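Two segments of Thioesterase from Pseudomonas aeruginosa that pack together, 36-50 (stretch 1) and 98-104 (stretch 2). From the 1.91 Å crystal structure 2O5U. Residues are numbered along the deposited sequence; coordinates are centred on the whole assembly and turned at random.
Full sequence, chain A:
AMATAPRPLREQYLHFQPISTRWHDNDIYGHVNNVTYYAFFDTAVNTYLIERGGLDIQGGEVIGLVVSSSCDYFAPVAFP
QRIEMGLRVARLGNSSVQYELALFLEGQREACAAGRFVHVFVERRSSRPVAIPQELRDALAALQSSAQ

Stretch 1 (36-50) TYYAFFDTAVNTYLI
Stretch 2, residues 98-104: QYELALF

Stretch 1 is one unbroken helical run and stretch 2 one extended strand, each continuing past its ends. The helix averages about phi/psi -62/-43, with psi between -30° and -58°, and has backbone hydrogen bonds from each N of Phe40 through Ile50 to the O four residues back, as in Phe41 N to Tyr37 O at 2.9 Å; only Tyr48 N to Ala44 O, at 3.4 Å, is weak. The strand holds phi between -94° and -145° and psi between 121° and 153°. The axes approach to 9.2 Å, and the N-to-C directions make an angle of 118°, so the chains run obliquely against each other. The register descends along the strand as it climbs the helix: CA of Tyr37 lies 7.9 Å from CA of Leu103, CA of Phe41 6.5 Å from CA of Leu101, and CA of Val45 8.0 Å from CA of Tyr99. Four helix residues thus match two strand residues, one helical turn per strand repeat.

Alternation along the extended backbone gives the strand its pattern. Tyr99, Leu101 and Leu103 point CB toward the helix, while Glu100 and Ala102 point away. The contact buries 443 Å² with no hydrogen bond across it, so shape and apolar matching carry the pairing.

The aliphatic contacts centre on Leu101 (chi1 m, chi2 124°), the strand residue most covered by the helix. Its CD2 reaches Ala44 CB at 3.5 Å, and its CD1 meets CG2 of Val45 (chi1 t) at 3.6 Å.

Two ring faces receive carbon from the opposite stretch. Leu101 CB sits over the ring of Phe41 (chi1 m, chi2 3°), 4.1 Å from its centroid and 24° off the normal. In the reciprocal arrangement the strand supplies the ring: Val45 CG1 lies 3.6 Å from the centroid of the Tyr99 ring (chi1 m, chi2 95°), also 24° off the normal, and 3.3 Å from Tyr99 CZ. Both are CH-pi contacts, held mainly by dispersion between an aliphatic C-H group and the ring face. Leu49 (m, t) extends this end, its CD1 3.9 Å from Tyr99 OH, a hydroxyl satisfied elsewhere in the structure.

At the other end, Leu103 (chi1 t, chi2 149°) brings CD1 obliquely against two rings, 3.5 Å from Phe40 CD2 and 3.7 Å from Tyr37 CE2; Phe40 has chi1 m and chi2 -32°, Tyr37 chi1 m and chi2 80°.

Three polar side chains of the helix bond back to its own carbonyls: Thr43 OG1 donates to Ala39 O at 2.8 Å, Thr47 OG1 to Thr43 O at 2.6 Å, and Asn46 ND2 to Asp42 O at 2.8 Å.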

# COMPACT_ATOMS: atom_id res chain seq x y z
N THR A 36 -5.22 -0.51 6.61
CA THR A 36 -5.77 -1.43 5.61
C THR A 36 -7.28 -1.51 5.70
O THR A 36 -7.93 -1.68 4.71
CB THR A 36 -5.09 -2.86 5.68
OG1 THR A 36 -3.66 -2.71 5.69
CG2 THR A 36 -5.47 -3.75 4.46
N TYR A 37 -7.82 -1.33 6.88
CA TYR A 37 -9.25 -1.42 7.07
C TYR A 37 -9.97 -0.34 6.27
O TYR A 37 -11.02 -0.58 5.67
CB TYR A 37 -9.57 -1.30 8.55
CG TYR A 37 -9.28 -2.57 9.34
CD1 TYR A 37 -7.97 -2.88 9.72
CD2 TYR A 37 -10.30 -3.46 9.66
CE1 TYR A 37 -7.66 -4.04 10.44
CE2 TYR A 37 -10.03 -4.64 10.40
CZ TYR A 37 -8.72 -4.91 10.80
OH TYR A 37 -8.48 -6.05 11.53
N TYR A 38 -9.36 0.84 6.19
CA TYR A 38 -9.96 1.91 5.39
C TYR A 38 -9.95 1.62 3.90
O TYR A 38 -10.86 2.05 3.17
CB TYR A 38 -9.27 3.24 5.69
CG TYR A 38 -9.53 3.77 7.07
CD1 TYR A 38 -8.54 3.74 8.05
CD2 TYR A 38 -10.77 4.32 7.39
CE1 TYR A 38 -8.80 4.23 9.33
CE2 TYR A 38 -11.04 4.81 8.66
CZ TYR A 38 -10.05 4.79 9.61
OH TYR A 38 -10.34 5.30 10.87
N ALA A 39 -8.92 0.93 3.45
CA ALA A 39 -8.87 0.39 2.08
C ALA A 39 -9.97 -0.64 1.82
O ALA A 39 -10.60 -0.61 0.75
CB ALA A 39 -7.49 -0.16 1.74
N PHE A 40 -10.25 -1.50 2.81
CA PHE A 40 -11.44 -2.39 2.74
C PHE A 40 -12.76 -1.56 2.67
O PHE A 40 -13.65 -1.92 1.90
CB PHE A 40 -11.53 -3.35 3.94
CG PHE A 40 -10.34 -4.28 4.07
CD1 PHE A 40 -9.67 -4.74 2.94
CD2 PHE A 40 -9.96 -4.76 5.31
CE1 PHE A 40 -8.60 -5.64 3.06
CE2 PHE A 40 -8.84 -5.66 5.44
CZ PHE A 40 -8.20 -6.09 4.32
N PHE A 41 -12.88 -0.50 3.48
CA PHE A 41 -14.13 0.33 3.45
C PHE A 41 -14.31 0.93 2.00
O PHE A 41 -15.40 0.90 1.42
CB PHE A 41 -13.98 1.52 4.37
CG PHE A 41 -14.02 1.22 5.88
CD1 PHE A 41 -14.13 -0.07 6.38
CD2 PHE A 41 -14.01 2.29 6.77
CE1 PHE A 41 -14.19 -0.30 7.78
CE2 PHE A 41 -14.09 2.08 8.17
CZ PHE A 41 -14.17 0.79 8.67
N ASP A 42 -13.24 1.49 1.46
CA ASP A 42 -13.23 2.13 0.14
C ASP A 42 -13.60 1.15 -0.95
O ASP A 42 -14.36 1.49 -1.91
CB ASP A 42 -11.80 2.65 -0.20
CG ASP A 42 -11.58 4.07 0.21
OD1 ASP A 42 -12.30 4.54 1.13
OD2 ASP A 42 -10.70 4.72 -0.39
N THR A 43 -13.01 -0.05 -0.84
CA THR A 43 -13.28 -1.14 -1.77
C THR A 43 -14.71 -1.62 -1.73
O THR A 43 -15.33 -1.74 -2.77
CB THR A 43 -12.26 -2.31 -1.55
OG1 THR A 43 -10.98 -1.75 -1.77
CG2 THR A 43 -12.53 -3.48 -2.52
N ALA A 44 -15.22 -1.90 -0.53
CA ALA A 44 -16.57 -2.44 -0.35
C ALA A 44 -17.58 -1.45 -0.92
O ALA A 44 -18.53 -1.84 -1.62
CB ALA A 44 -16.83 -2.64 1.17
N VAL A 45 -17.41 -0.18 -0.57
CA VAL A 45 -18.38 0.86 -1.00
C VAL A 45 -18.31 1.04 -2.52
O VAL A 45 -19.32 0.99 -3.22
CB VAL A 45 -18.18 2.21 -0.25
CG1 VAL A 45 -18.98 3.35 -0.93
CG2 VAL A 45 -18.64 2.11 1.19
N ASN A 46 -17.11 1.22 -3.05
CA ASN A 46 -17.05 1.49 -4.52
C ASN A 46 -17.39 0.32 -5.43
O ASN A 46 -17.95 0.50 -6.53
CB ASN A 46 -15.72 2.15 -4.84
CG ASN A 46 -15.70 3.56 -4.37
OD1 ASN A 46 -16.39 4.42 -4.94
ND2 ASN A 46 -14.89 3.85 -3.37
N THR A 47 -17.08 -0.88 -4.96
CA THR A 47 -17.50 -2.11 -5.65
C THR A 47 -19.03 -2.11 -5.86
O THR A 47 -19.51 -2.28 -6.99
CB THR A 47 -16.99 -3.37 -4.88
OG1 THR A 47 -15.55 -3.32 -4.80
CG2 THR A 47 -17.42 -4.68 -5.61
N TYR A 48 -19.75 -1.86 -4.76
CA TYR A 48 -21.20 -1.71 -4.79
C TYR A 48 -21.71 -0.59 -5.75
O TYR A 48 -22.56 -0.87 -6.61
CB TYR A 48 -21.73 -1.47 -3.39
CG TYR A 48 -23.23 -1.49 -3.36
CD1 TYR A 48 -23.94 -2.70 -3.31
CD2 TYR A 48 -23.95 -0.28 -3.37
CE1 TYR A 48 -25.34 -2.70 -3.29
CE2 TYR A 48 -25.32 -0.26 -3.36
CZ TYR A 48 -26.02 -1.47 -3.31
OH TYR A 48 -27.41 -1.38 -3.30
N LEU A 49 -21.17 0.63 -5.63
CA LEU A 49 -21.61 1.79 -6.43
C LEU A 49 -21.45 1.54 -7.91
O LEU A 49 -22.35 1.89 -8.73
CB LEU A 49 -20.86 3.07 -6.05
CG LEU A 49 -20.88 3.68 -4.63
CD1 LEU A 49 -19.97 4.89 -4.53
CD2 LEU A 49 -22.25 4.01 -4.17
N ILE A 50 -20.32 0.92 -8.28
CA ILE A 50 -20.07 0.55 -9.67
C ILE A 50 -21.01 -0.57 -10.13
O ILE A 50 -21.72 -0.43 -11.14
CB ILE A 50 -18.56 0.15 -9.92
CG1 ILE A 50 -17.61 1.35 -9.69
CG2 ILE A 50 -18.41 -0.49 -11.37
CD1 ILE A 50 -16.09 0.98 -9.49
N GLN A 98 -23.63 8.87 4.25
CA GLN A 98 -22.79 8.28 5.32
C GLN A 98 -22.97 6.76 5.29
O GLN A 98 -24.09 6.26 5.48
CB GLN A 98 -23.19 8.81 6.70
CG GLN A 98 -22.19 8.36 7.89
CD GLN A 98 -22.91 7.93 9.20
OE1 GLN A 98 -24.07 8.24 9.42
NE2 GLN A 98 -22.18 7.19 10.07
N TYR A 99 -21.86 6.03 5.10
CA TYR A 99 -21.81 4.56 5.17
C TYR A 99 -21.41 4.09 6.58
O TYR A 99 -20.59 4.74 7.26
CB TYR A 99 -20.80 4.01 4.18
CG TYR A 99 -20.86 4.60 2.79
CD1 TYR A 99 -20.04 5.66 2.40
CD2 TYR A 99 -21.78 4.13 1.88
CE1 TYR A 99 -20.13 6.18 1.06
CE2 TYR A 99 -21.89 4.63 0.61
CZ TYR A 99 -21.07 5.64 0.21
OH TYR A 99 -21.18 6.10 -1.07
N GLU A 100 -22.04 3.01 7.04
CA GLU A 100 -21.49 2.17 8.13
C GLU A 100 -20.92 0.85 7.58
O GLU A 100 -21.60 0.18 6.85
CB GLU A 100 -22.59 1.83 9.08
CG GLU A 100 -23.25 3.02 9.75
CD GLU A 100 -22.43 3.58 10.92
OE1 GLU A 100 -21.51 2.89 11.47
OE2 GLU A 100 -22.74 4.70 11.30
N LEU A 101 -19.71 0.47 8.00
CA LEU A 101 -19.07 -0.75 7.54
C LEU A 101 -18.50 -1.52 8.75
O LEU A 101 -18.17 -0.91 9.77
CB LEU A 101 -17.91 -0.42 6.59
CG LEU A 101 -18.35 -0.19 5.12
CD1 LEU A 101 -17.94 1.13 4.62
CD2 LEU A 101 -17.96 -1.25 4.22
N ALA A 102 -18.40 -2.83 8.62
CA ALA A 102 -17.73 -3.64 9.63
C ALA A 102 -17.01 -4.78 8.89
O ALA A 102 -17.48 -5.24 7.83
CB ALA A 102 -18.74 -4.15 10.70
N LEU A 103 -15.86 -5.22 9.41
CA LEU A 103 -15.15 -6.36 8.91
C LEU A 103 -15.50 -7.53 9.82
O LEU A 103 -15.50 -7.38 11.05
CB LEU A 103 -13.63 -6.14 8.92
CG LEU A 103 -12.74 -7.30 8.41
CD1 LEU A 103 -11.46 -6.78 7.75
CD2 LEU A 103 -12.43 -8.32 9.50
N PHE A 104 -15.73 -8.67 9.19
CA PHE A 104 -16.00 -9.96 9.83
C PHE A 104 -15.09 -11.04 9.30
O PHE A 104 -14.79 -11.06 8.11
CB PHE A 104 -17.45 -10.41 9.53
CG PHE A 104 -18.50 -9.41 9.97
CD1 PHE A 104 -18.98 -8.44 9.10
CD2 PHE A 104 -19.00 -9.46 11.29
CE1 PHE A 104 -19.97 -7.50 9.54
CE2 PHE A 104 -19.96 -8.51 11.75
CZ PHE A 104 -20.43 -7.54 10.88